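Local coordinates for protein probable amidase (Thermus thermophilus, PDB 2DC0) that is a probable amidase, a member of the amidase family with an alpha/beta fold built round a large mixed sheet flanked by helices, at residues D2-K7 with S212-F218; T16-L21 with A49-T53; A24-A28 with L157-L161; R62-H66 with F218-I222. The contacts are given in a common frame with arbitrary orientation. Residues are numbered along the deposited sequence.

Interaction 1: residues D2-K7 with S212-F218; sequences DLLEAK and SVRDAHF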
loop_
_atom_site.group_PDB
_atom_site.type_symbol
_atom_site.label_atom_id
_atom_site.label_comp_id
_atom_site.label_asym_id
_atom_site.label_seq_id
_atom_site.Cartn_x
_atom_site.Cartn_y
_atom_site.Cartn_z
ATOM N N ASP A 2 -7.304 -7.513 34.354
ATOM C CA ASP A 2 -7.584 -7.131 32.976
ATOM C C ASP A 2 -8.983 -7.578 32.558
ATOM O O ASP A 2 -9.717 -8.165 33.356
ATOM C CB ASP A 2 -6.519 -7.691 32.021
ATOM C CG ASP A 2 -6.512 -9.206 31.957
ATOM O OD1 ASP A 2 -7.370 -9.848 32.596
ATOM O OD2 ASP A 2 -5.640 -9.756 31.254
ATOM N N LEU A 3 -9.350 -7.287 31.313
ATOM C CA LEU A 3 -10.670 -7.629 30.784
ATOM C C LEU A 3 -11.073 -9.089 30.936
ATOM O O LEU A 3 -12.161 -9.388 31.427
ATOM C CB LEU A 3 -10.765 -7.259 29.299
ATOM C CG LEU A 3 -10.993 -5.798 28.912
ATOM C CD1 LEU A 3 -10.861 -5.644 27.407
ATOM C CD2 LEU A 3 -12.378 -5.363 29.376
ATOM N N LEU A 4 -10.202 -9.995 30.503
ATOM C CA LEU A 4 -10.507 -11.418 30.569
ATOM C C LEU A 4 -10.591 -11.968 31.991
ATOM O O LEU A 4 -11.372 -12.879 32.250
ATOM C CB LEU A 4 -9.496 -12.208 29.732
ATOM C CG LEU A 4 -9.565 -11.863 28.234
ATOM C CD1 LEU A 4 -8.509 -12.647 27.464
ATOM C CD2 LEU A 4 -10.951 -12.184 27.700
ATOM N N GLU A 5 -9.810 -11.415 32.914
ATOM C CA GLU A 5 -9.870 -11.887 34.290
ATOM C C GLU A 5 -11.171 -11.388 34.918
ATOM O O GLU A 5 -11.841 -12.122 35.646
ATOM C CB GLU A 5 -8.682 -11.375 35.106
ATOM C CG GLU A 5 -8.554 -12.056 36.467
ATOM C CD GLU A 5 -7.639 -11.308 37.418
ATOM O OE1 GLU A 5 -6.466 -11.051 37.052
ATOM O OE2 GLU A 5 -8.091 -10.983 38.541
ATOM N N ALA A 6 -11.529 -10.136 34.632
ATOM C CA ALA A 6 -12.762 -9.561 35.166
ATOM C C ALA A 6 -13.954 -10.322 34.599
ATOM O O ALA A 6 -14.949 -10.552 35.286
ATOM C CB ALA A 6 -12.863 -8.086 34.796
ATOM N N LYS A 7 -13.840 -10.714 33.336
ATOM C CA LYS A 7 -14.896 -11.454 32.666
ATOM C C LYS A 7 -15.069 -12.814 33.343
ATOM O O LYS A 7 -16.174 -13.355 33.393
ATOM C CB LYS A 7 -14.532 -11.625 31.189
ATOM C CG LYS A 7 -15.607 -12.256 30.331
ATOM C CD LYS A 7 -15.231 -12.172 28.857
ATOM C CE LYS A 7 -16.266 -12.863 27.990
ATOM N NZ LYS A 7 -16.298 -14.326 28.268
ATOM N N SER A 212 -3.061 -5.958 28.768
ATOM C CA SER A 212 -2.375 -7.179 28.353
ATOM C C SER A 212 -2.582 -7.456 26.873
ATOM O O SER A 212 -3.502 -6.916 26.247
ATOM C CB SER A 212 -2.898 -8.374 29.152
ATOM O OG SER A 212 -4.275 -8.572 28.868
ATOM N N VAL A 213 -1.736 -8.315 26.315
ATOM C CA VAL A 213 -1.853 -8.651 24.908
ATOM C C VAL A 213 -3.103 -9.486 24.628
ATOM O O VAL A 213 -3.730 -9.330 23.576
ATOM C CB VAL A 213 -0.606 -9.407 24.401
ATOM C CG1 VAL A 213 -0.815 -9.843 22.953
ATOM C CG2 VAL A 213 0.622 -8.503 24.499
ATOM N N ARG A 214 -3.481 -10.360 25.561
ATOM C CA ARG A 214 -4.668 -11.188 25.340
ATOM C C ARG A 214 -5.919 -10.313 25.276
ATOM O O ARG A 214 -6.870 -10.628 24.558
ATOM C CB ARG A 214 -4.812 -12.256 26.436
ATOM C CG ARG A 214 -5.084 -11.722 27.831
ATOM C CD ARG A 214 -5.299 -12.865 28.812
ATOM N NE ARG A 214 -5.759 -12.392 30.113
ATOM C CZ ARG A 214 -6.146 -13.195 31.100
ATOM N NH1 ARG A 214 -6.125 -14.512 30.932
ATOM N NH2 ARG A 214 -6.561 -12.688 32.255
ATOM N N ASP A 215 -5.915 -9.211 26.022
ATOM C CA ASP A 215 -7.038 -8.281 25.999
ATOM C C ASP A 215 -7.060 -7.553 24.653
ATOM O O ASP A 215 -8.128 -7.322 24.076
ATOM C CB ASP A 215 -6.918 -7.246 27.118
ATOM C CG ASP A 215 -7.527 -7.722 28.430
ATOM O OD1 ASP A 215 -7.879 -8.916 28.548
ATOM O OD2 ASP A 215 -7.652 -6.892 29.352
ATOM N N ALA A 216 -5.878 -7.186 24.158
ATOM C CA ALA A 216 -5.769 -6.475 22.883
ATOM C C ALA A 216 -6.369 -7.305 21.747
ATOM O O ALA A 216 -7.094 -6.784 20.898
ATOM C CB ALA A 216 -4.292 -6.146 22.586
ATOM N N HIS A 217 -6.042 -8.594 21.725
ATOM C CA HIS A 217 -6.560 -9.515 20.718
ATOM C C HIS A 217 -8.078 -9.678 20.878
ATOM O O HIS A 217 -8.834 -9.603 19.911
ATOM C CB HIS A 217 -5.890 -10.883 20.872
ATOM C CG HIS A 217 -6.618 -11.993 20.177
ATOM N ND1 HIS A 217 -6.632 -12.133 18.805
ATOM C CD2 HIS A 217 -7.383 -12.998 20.666
ATOM C CE1 HIS A 217 -7.374 -13.177 18.479
ATOM N NE2 HIS A 217 -7.841 -13.719 19.589
ATOM N N PHE A 218 -8.502 -9.909 22.112
ATOM C CA PHE A 218 -9.910 -10.101 22.442
ATOM C C PHE A 218 -10.760 -8.928 21.974
ATOM O O PHE A 218 -11.773 -9.106 21.291
ATOM C CB PHE A 218 -10.046 -10.276 23.959
ATOM C CG PHE A 218 -11.464 -10.449 24.440
ATOM C CD1 PHE A 218 -12.272 -11.466 23.938
ATOM C CD2 PHE A 218 -11.980 -9.613 25.426
ATOM C CE1 PHE A 218 -13.574 -11.651 24.412
ATOM C CE2 PHE A 218 -13.283 -9.790 25.907
ATOM C CZ PHE A 218 -14.077 -10.812 25.396
#
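Ser-212 opens 212-218 as the N-cap of helix 213-218: its OG accepts a weak bond from Asp-215 N (3.3 Å) and donates to Asp-2 OD2 (3.0 Å). Arg-214 NE lies 2.9 Å from Asp-2 OD2 and Arg-214 NH2 3.0 Å from Asp-2 OD1, with N-H...O angles of 157° and 158°: a two-pronged salt bridge, made at the edge of a guanidinium that has Leu-4 CB over one face. Asp-215 reaches back to the start of helix 3-7, where its OD2 accepts from Leu-3 N at 2.6 Å and its OD1 from Leu-4 N at 3.2 Å. Phe-218 ends the contact apolarly, with Leu-4 CD2 3.7 Å from its ring centroid and 15° off the normal, a CH-pi contact. The helix axes stand at 83°, 9.8 Å apart at closest. Asp-2 OD1 also accepts from Glu-5 N (2.9 Å). The result is a helix N-terminus whose N-cap aspartate takes one first-turn amide, while a carboxylate of a nearly perpendicular helix hydrogen-bonds two more.

Interaction 2: residues T16-L21 with A49-T53; sequences TPLALL and ALALT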
loop_
_atom_site.group_PDB
_atom_site.type_symbol
_atom_site.label_atom_id
_atom_site.label_comp_id
_atom_site.label_asym_id
_atom_site.label_seq_id
_atom_site.Cartn_x
_atom_site.Cartn_y
_atom_site.Cartn_z
ATOM N N THR A 16 -19.674 -8.111 40.167
ATOM C CA THR A 16 -20.789 -7.668 39.333
ATOM C C THR A 16 -20.407 -6.410 38.557
ATOM O O THR A 16 -19.436 -5.735 38.894
ATOM C CB THR A 16 -22.033 -7.317 40.181
ATOM O OG1 THR A 16 -21.730 -6.204 41.033
ATOM C CG2 THR A 16 -22.458 -8.508 41.035
ATOM N N PRO A 17 -21.174 -6.078 37.507
ATOM C CA PRO A 17 -20.904 -4.889 36.697
ATOM C C PRO A 17 -20.895 -3.648 37.575
ATOM O O PRO A 17 -20.084 -2.743 37.388
ATOM C CB PRO A 17 -22.062 -4.881 35.706
ATOM C CG PRO A 17 -22.323 -6.343 35.505
ATOM C CD PRO A 17 -22.280 -6.859 36.927
ATOM N N LEU A 18 -21.807 -3.614 38.538
ATOM C CA LEU A 18 -21.905 -2.491 39.457
ATOM C C LEU A 18 -20.616 -2.345 40.263
ATOM O O LEU A 18 -20.111 -1.235 40.442
ATOM C CB LEU A 18 -23.095 -2.692 40.398
ATOM C CG LEU A 18 -23.343 -1.560 41.395
ATOM C CD1 LEU A 18 -23.650 -0.271 40.649
ATOM C CD2 LEU A 18 -24.493 -1.934 42.313
ATOM N N ALA A 19 -20.077 -3.466 40.739
ATOM C CA ALA A 19 -18.840 -3.446 41.521
ATOM C C ALA A 19 -17.647 -3.035 40.660
ATOM O O ALA A 19 -16.767 -2.302 41.113
ATOM C CB ALA A 19 -18.582 -4.827 42.144
ATOM N N LEU A 20 -17.606 -3.525 39.424
ATOM C CA LEU A 20 -16.513 -3.172 38.525
ATOM C C LEU A 20 -16.545 -1.668 38.255
ATOM O O LEU A 20 -15.499 -1.024 38.186
ATOM C CB LEU A 20 -16.621 -3.954 37.210
ATOM C CG LEU A 20 -16.330 -5.459 37.321
ATOM C CD1 LEU A 20 -16.590 -6.160 35.989
ATOM C CD2 LEU A 20 -14.885 -5.653 37.754
ATOM N N LEU A 21 -17.746 -1.107 38.122
ATOM C CA LEU A 21 -17.880 0.324 37.874
ATOM C C LEU A 21 -17.414 1.122 39.089
ATOM O O LEU A 21 -16.627 2.063 38.957
ATOM C CB LEU A 21 -19.331 0.702 37.541
ATOM C CG LEU A 21 -19.571 2.206 37.280
ATOM C CD1 LEU A 21 -18.742 2.665 36.091
ATOM C CD2 LEU A 21 -21.050 2.470 37.024
ATOM N N ALA A 49 -25.071 0.452 34.827
ATOM C CA ALA A 49 -24.415 -0.605 35.583
ATOM C C ALA A 49 -25.451 -1.479 36.293
ATOM O O ALA A 49 -25.324 -2.703 36.324
ATOM C CB ALA A 49 -23.448 -0.004 36.599
ATOM N N LEU A 50 -26.476 -0.844 36.857
ATOM C CA LEU A 50 -27.538 -1.562 37.564
ATOM C C LEU A 50 -28.279 -2.502 36.619
ATOM O O LEU A 50 -28.536 -3.663 36.952
ATOM C CB LEU A 50 -28.527 -0.570 38.185
ATOM C CG LEU A 50 -27.985 0.315 39.316
ATOM C CD1 LEU A 50 -29.035 1.350 39.714
ATOM C CD2 LEU A 50 -27.612 -0.553 40.512
ATOM N N ALA A 51 -28.618 -1.993 35.439
ATOM C CA ALA A 51 -29.321 -2.777 34.434
ATOM C C ALA A 51 -28.508 -3.996 34.014
ATOM O O ALA A 51 -29.040 -5.105 33.908
ATOM C CB ALA A 51 -29.627 -1.906 33.212
ATOM N N LEU A 52 -27.217 -3.794 33.769
ATOM C CA LEU A 52 -26.348 -4.891 33.358
ATOM C C LEU A 52 -26.172 -5.912 34.471
ATOM O O LEU A 52 -26.038 -7.103 34.207
ATOM C CB LEU A 52 -24.978 -4.356 32.925
ATOM C CG LEU A 52 -24.981 -3.524 31.637
ATOM C CD1 LEU A 52 -23.596 -2.936 31.398
ATOM C CD2 LEU A 52 -25.417 -4.391 30.461
ATOM N N THR A 53 -26.172 -5.440 35.714
ATOM C CA THR A 53 -26.013 -6.321 36.863
ATOM C C THR A 53 -27.218 -7.253 36.987
ATOM O O THR A 53 -27.068 -8.468 37.144
ATOM C CB THR A 53 -25.865 -5.507 38.162
ATOM O OG1 THR A 53 -24.673 -4.715 38.095
ATOM C CG2 THR A 53 -25.786 -6.434 39.373
#
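Residues 16-21 begin with Thr-16, the N-cap of helix 17-21, whose OG1 accepts from Ala-19 N at 3.2 Å; its CB also meets Thr-53 CG2 at 3.9 Å. Pro-17 follows in the first turn and packs on helix 49-53, its CB 4.1 Å from Leu-52 CB and its CD 3.4 Å from Thr-53 OG1. Leu-18 N donates a weak bond to Thr-53 OG1 (3.1 Å, 134°), while that hydroxyl gives its own proton to Ala-49 O one turn earlier (2.8 Å); the Leu-18 side chain places CD1 4.1 Å from Ala-49 CB and CD2 3.9 Å from Leu-50 CD2. One turn on, Leu-21 CD2 closes to 3.5 Å from Ala-49 CB, and Leu-21 and Ala-49 both touch Leu-110 of strand 110-115. The small Ala-49 permits a near approach: its CA is 5.0 Å from that of Leu-18, and the axes come within 8.5 Å. Their 145° angle identifies a roughly antiparallel helix pair, packed against the edge region of the large mixed sheet.

Interaction 3: residues A24-A28 with L157-L161; sequences ALERA and LGIGL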
loop_
_atom_site.group_PDB
_atom_site.type_symbol
_atom_site.label_atom_id
_atom_site.label_comp_id
_atom_site.label_asym_id
_atom_site.label_seq_id
_atom_site.Cartn_x
_atom_site.Cartn_y
_atom_site.Cartn_z
ATOM N N ALA A 24 -13.807 1.452 39.114
ATOM C CA ALA A 24 -13.339 2.403 38.114
ATOM C C ALA A 24 -13.545 3.842 38.582
ATOM O O ALA A 24 -12.671 4.686 38.407
ATOM C CB ALA A 24 -14.068 2.173 36.789
ATOM N N LEU A 25 -14.703 4.114 39.177
ATOM C CA LEU A 25 -15.024 5.451 39.662
ATOM C C LEU A 25 -14.165 5.875 40.853
ATOM O O LEU A 25 -13.899 7.067 41.040
ATOM C CB LEU A 25 -16.508 5.540 40.030
ATOM C CG LEU A 25 -17.487 5.322 38.869
ATOM C CD1 LEU A 25 -18.927 5.426 39.372
ATOM C CD2 LEU A 25 -17.232 6.353 37.780
ATOM N N GLU A 26 -13.735 4.912 41.665
ATOM C CA GLU A 26 -12.889 5.238 42.808
ATOM C C GLU A 26 -11.519 5.652 42.290
ATOM O O GLU A 26 -10.921 6.612 42.778
ATOM C CB GLU A 26 -12.744 4.038 43.751
ATOM C CG GLU A 26 -14.028 3.645 44.465
ATOM C CD GLU A 26 -13.802 2.613 45.564
ATOM O OE1 GLU A 26 -13.020 1.663 45.341
ATOM O OE2 GLU A 26 -14.420 2.745 46.643
ATOM N N ARG A 27 -11.031 4.924 41.289
ATOM C CA ARG A 27 -9.737 5.218 40.690
ATOM C C ARG A 27 -9.774 6.565 39.976
ATOM O O ARG A 27 -8.817 7.336 40.043
ATOM C CB ARG A 27 -9.346 4.120 39.696
ATOM C CG ARG A 27 -9.247 2.718 40.294
ATOM C CD ARG A 27 -8.067 2.585 41.244
ATOM N NE ARG A 27 -6.786 2.692 40.546
ATOM C CZ ARG A 27 -5.601 2.659 41.150
ATOM N NH1 ARG A 27 -5.526 2.520 42.471
ATOM N NH2 ARG A 27 -4.489 2.763 40.433
ATOM N N ALA A 28 -10.879 6.852 39.293
ATOM C CA ALA A 28 -11.016 8.118 38.576
ATOM C C ALA A 28 -10.962 9.265 39.571
ATOM O O ALA A 28 -10.334 10.292 39.324
ATOM C CB ALA A 28 -12.338 8.156 37.809
ATOM N N LEU A 157 -4.071 3.344 35.020
ATOM C CA LEU A 157 -4.511 3.585 36.387
ATOM C C LEU A 157 -5.736 2.781 36.827
ATOM O O LEU A 157 -6.170 2.886 37.972
ATOM C CB LEU A 157 -4.776 5.089 36.578
ATOM C CG LEU A 157 -3.540 5.989 36.411
ATOM C CD1 LEU A 157 -3.912 7.453 36.566
ATOM C CD2 LEU A 157 -2.509 5.590 37.448
ATOM N N GLY A 158 -6.292 1.979 35.927
ATOM C CA GLY A 158 -7.452 1.184 36.284
ATOM C C GLY A 158 -8.768 1.933 36.171
ATOM O O GLY A 158 -9.784 1.488 36.701
ATOM N N ILE A 159 -8.756 3.080 35.502
ATOM C CA ILE A 159 -9.980 3.856 35.307
ATOM C C ILE A 159 -10.627 3.214 34.085
ATOM O O ILE A 159 -10.529 3.717 32.960
ATOM C CB ILE A 159 -9.663 5.341 35.036
ATOM C CG1 ILE A 159 -8.818 5.906 36.187
ATOM C CG2 ILE A 159 -10.955 6.134 34.903
ATOM C CD1 ILE A 159 -8.136 7.241 35.890
ATOM N N GLY A 160 -11.292 2.087 34.319
ATOM C CA GLY A 160 -11.889 1.345 33.224
ATOM C C GLY A 160 -10.869 0.263 32.929
ATOM O O GLY A 160 -9.685 0.446 33.230
ATOM N N LEU A 161 -11.301 -0.850 32.344
ATOM C CA LEU A 161 -10.414 -1.980 32.053
ATOM C C LEU A 161 -9.694 -1.900 30.702
ATOM O O LEU A 161 -8.717 -2.610 30.469
ATOM C CB LEU A 161 -11.211 -3.288 32.123
ATOM C CG LEU A 161 -11.858 -3.629 33.470
ATOM C CD1 LEU A 161 -12.766 -4.863 33.332
ATOM C CD2 LEU A 161 -10.761 -3.893 34.482
#
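Arg-27 and Ile-159 have the largest areas buried here, 69 and 58 Å²: Arg-27 supplies the polar link and, through its CB, also packs on Ile-159, which carries the apolar part. The Arg-27 side chain folds through three successive m torsions and brings its guanidinium edge to Leu-157 O, which accepts from NE at 2.7 Å (157°) and from NH2 at 3.0 Å (135°). Gly-158 takes a positive phi of 84° and ends helix 149-157 in a Schellman motif. Ile-159, the centre of an inverse gamma turn closed by a weak Gly-160 N to Gly-158 O bond (2.9 Å), lies along helix 24-28: its CG2 is 3.8 Å from Ala-28 CB and its CG1 4.0 Å from Arg-27 CB. Ala-28 and Ile-159 also touch Leu-37 of strand 37-40. A cationic side chain of one helix thus satisfies a carbonyl at the C-terminal end of another, while Ala-24 and Ala-28, having only a CB, let the turn pack closely, Ala-24 CB lying 3.7 Å from Gly-160 N.

Interaction 4: residues R62-H66 with F218-I222; sequences RGPLH and FLTEI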
loop_
_atom_site.group_PDB
_atom_site.type_symbol
_atom_site.label_atom_id
_atom_site.label_comp_id
_atom_site.label_asym_id
_atom_site.label_seq_id
_atom_site.Cartn_x
_atom_site.Cartn_y
_atom_site.Cartn_z
ATOM N N ARG A 62 -25.698 -9.824 27.167
ATOM C CA ARG A 62 -25.771 -9.086 25.912
ATOM C C ARG A 62 -24.674 -9.487 24.937
ATOM O O ARG A 62 -24.906 -9.565 23.733
ATOM C CB ARG A 62 -25.690 -7.578 26.167
ATOM C CG ARG A 62 -26.829 -7.024 27.010
ATOM C CD ARG A 62 -26.811 -5.495 27.051
ATOM N NE ARG A 62 -27.886 -4.967 27.892
ATOM C CZ ARG A 62 -28.135 -3.672 28.069
ATOM N NH1 ARG A 62 -27.388 -2.757 27.461
ATOM N NH2 ARG A 62 -29.126 -3.289 28.860
ATOM N N GLY A 63 -23.479 -9.740 25.458
ATOM C CA GLY A 63 -22.372 -10.121 24.601
ATOM C C GLY A 63 -21.116 -10.436 25.392
ATOM O O GLY A 63 -21.170 -10.545 26.614
ATOM N N PRO A 64 -19.963 -10.581 24.723
ATOM C CA PRO A 64 -18.692 -10.892 25.386
ATOM C C PRO A 64 -18.140 -9.818 26.316
ATOM O O PRO A 64 -17.307 -10.109 27.170
ATOM C CB PRO A 64 -17.757 -11.190 24.214
ATOM C CG PRO A 64 -18.294 -10.296 23.130
ATOM C CD PRO A 64 -19.787 -10.498 23.260
ATOM N N LEU A 65 -18.607 -8.583 26.162
ATOM C CA LEU A 65 -18.137 -7.485 27.002
ATOM C C LEU A 65 -19.174 -7.070 28.043
ATOM O O LEU A 65 -19.013 -6.050 28.710
ATOM C CB LEU A 65 -17.790 -6.275 26.131
ATOM C CG LEU A 65 -16.678 -6.496 25.098
ATOM C CD1 LEU A 65 -16.415 -5.206 24.333
ATOM C CD2 LEU A 65 -15.413 -6.961 25.813
ATOM N N HIS A 66 -20.231 -7.864 28.184
ATOM C CA HIS A 66 -21.307 -7.555 29.126
ATOM C C HIS A 66 -20.859 -7.128 30.529
ATOM O O HIS A 66 -20.235 -7.895 31.256
ATOM C CB HIS A 66 -22.258 -8.753 29.241
ATOM C CG HIS A 66 -23.498 -8.469 30.032
ATOM N ND1 HIS A 66 -23.474 -8.206 31.385
ATOM C CD2 HIS A 66 -24.798 -8.398 29.659
ATOM C CE1 HIS A 66 -24.705 -7.984 31.811
ATOM N NE2 HIS A 66 -25.527 -8.094 30.782
ATOM N N PHE A 218 -8.502 -9.909 22.112
ATOM C CA PHE A 218 -9.910 -10.101 22.442
ATOM C C PHE A 218 -10.760 -8.928 21.974
ATOM O O PHE A 218 -11.773 -9.106 21.291
ATOM C CB PHE A 218 -10.046 -10.276 23.959
ATOM C CG PHE A 218 -11.464 -10.449 24.440
ATOM C CD1 PHE A 218 -12.272 -11.466 23.938
ATOM C CD2 PHE A 218 -11.980 -9.613 25.426
ATOM C CE1 PHE A 218 -13.574 -11.651 24.412
ATOM C CE2 PHE A 218 -13.283 -9.790 25.907
ATOM C CZ PHE A 218 -14.077 -10.812 25.396
ATOM N N LEU A 219 -10.333 -7.727 22.336
ATOM C CA LEU A 219 -11.048 -6.515 21.979
ATOM C C LEU A 219 -10.992 -6.209 20.481
ATOM O O LEU A 219 -11.966 -5.711 19.907
ATOM C CB LEU A 219 -10.477 -5.351 22.783
ATOM C CG LEU A 219 -11.381 -4.186 23.157
ATOM C CD1 LEU A 219 -12.695 -4.679 23.771
ATOM C CD2 LEU A 219 -10.623 -3.319 24.150
ATOM N N THR A 220 -9.861 -6.504 19.844
ATOM C CA THR A 220 -9.722 -6.245 18.414
ATOM C C THR A 220 -10.695 -7.116 17.613
ATOM O O THR A 220 -11.253 -6.663 16.621
ATOM C CB THR A 220 -8.259 -6.477 17.936
ATOM O OG1 THR A 220 -7.389 -5.551 18.603
ATOM C CG2 THR A 220 -8.139 -6.256 16.431
ATOM N N GLU A 221 -10.913 -8.356 18.047
ATOM C CA GLU A 221 -11.852 -9.230 17.346
ATOM C C GLU A 221 -13.251 -8.621 17.423
ATOM O O GLU A 221 -13.984 -8.594 16.432
ATOM C CB GLU A 221 -11.879 -10.626 17.967
ATOM C CG GLU A 221 -10.610 -11.437 17.765
ATOM C CD GLU A 221 -10.781 -12.872 18.229
ATOM O OE1 GLU A 221 -11.270 -13.073 19.361
ATOM O OE2 GLU A 221 -10.412 -13.798 17.474
ATOM N N ILE A 222 -13.612 -8.126 18.603
ATOM C CA ILE A 222 -14.919 -7.514 18.804
ATOM C C ILE A 222 -15.041 -6.229 17.993
ATOM O O ILE A 222 -16.067 -5.979 17.366
ATOM C CB ILE A 222 -15.166 -7.188 20.301
ATOM C CG1 ILE A 222 -15.113 -8.471 21.135
ATOM C CG2 ILE A 222 -16.499 -6.480 20.472
ATOM C CD1 ILE A 222 -16.126 -9.593 20.781
#
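No hydrogen bond crosses this contact; the evidence is entirely one of packing, with 231 Å² buried over both sides. The polar backbone bonds lie within the segments: a type I beta turn from Gly-63 to His-66, with His-66 N bonded to Gly-63 O at 3.2 Å, puts Pro-64 and Leu-65 at its two central positions, and these two residues make the contact.

Among the aliphatic pairs the tightest is Pro-64 CG against Ile-222 CD1, 3.3 Å. Leu-65, which buries 67 Å², reaches deeper: its CD1 lies 3.8 Å from Leu-219 CD1 and 4.1 Å from Ile-222 CG2.

The aromatic contacts all involve Phe-218. Its CE2 is 3.5 Å from Leu-65 CD2 and its CZ 3.9 Å from Pro-64 CB, and Pro-64 O approaches CZ at 3.8 Å near the ring plane, so the carbonyl meets the ring edge. Residues 218, 219 and 222 thus present a single side of the helix to the turn, as their i, i+1, i+4 spacing predicts.

The turn belongs to the loop between helix 42-57 and strand 69-73, and Leu-65 pairs by backbone with Ala-107 just beyond helix 99-106. Helix 213-224 in turn meets Leu-3, Leu-4 and Lys-7 of helix 3-11 through Phe-218 and Leu-219, while Leu-219 and Thr-220 rest on Pro-208 of strand 206-210.

How the interactions relate
Interactions 1 and 4 share helix 213-224 and Phe-218, which meets helix 3-11 in one and the 62-66 turn in the other; Lys-7 CE lies 3.1 Å from Pro-64 O between them. Interactions 2 and 3 both use helix 17-30, on successive parts. By burial of the touching residues, 2 and 3 are buried and 1 and 4 only partly so, yet interaction 2, about 27 Å from the chain centre, is the most peripheral. Charge and capping dominate interaction 1, a side-chain-to-carbonyl link interaction 3, weak polar help interaction 2, and packing alone interaction 4. Leu-161 joins 3 to 1, its CD1 3.5 Å from Ala-6 CB.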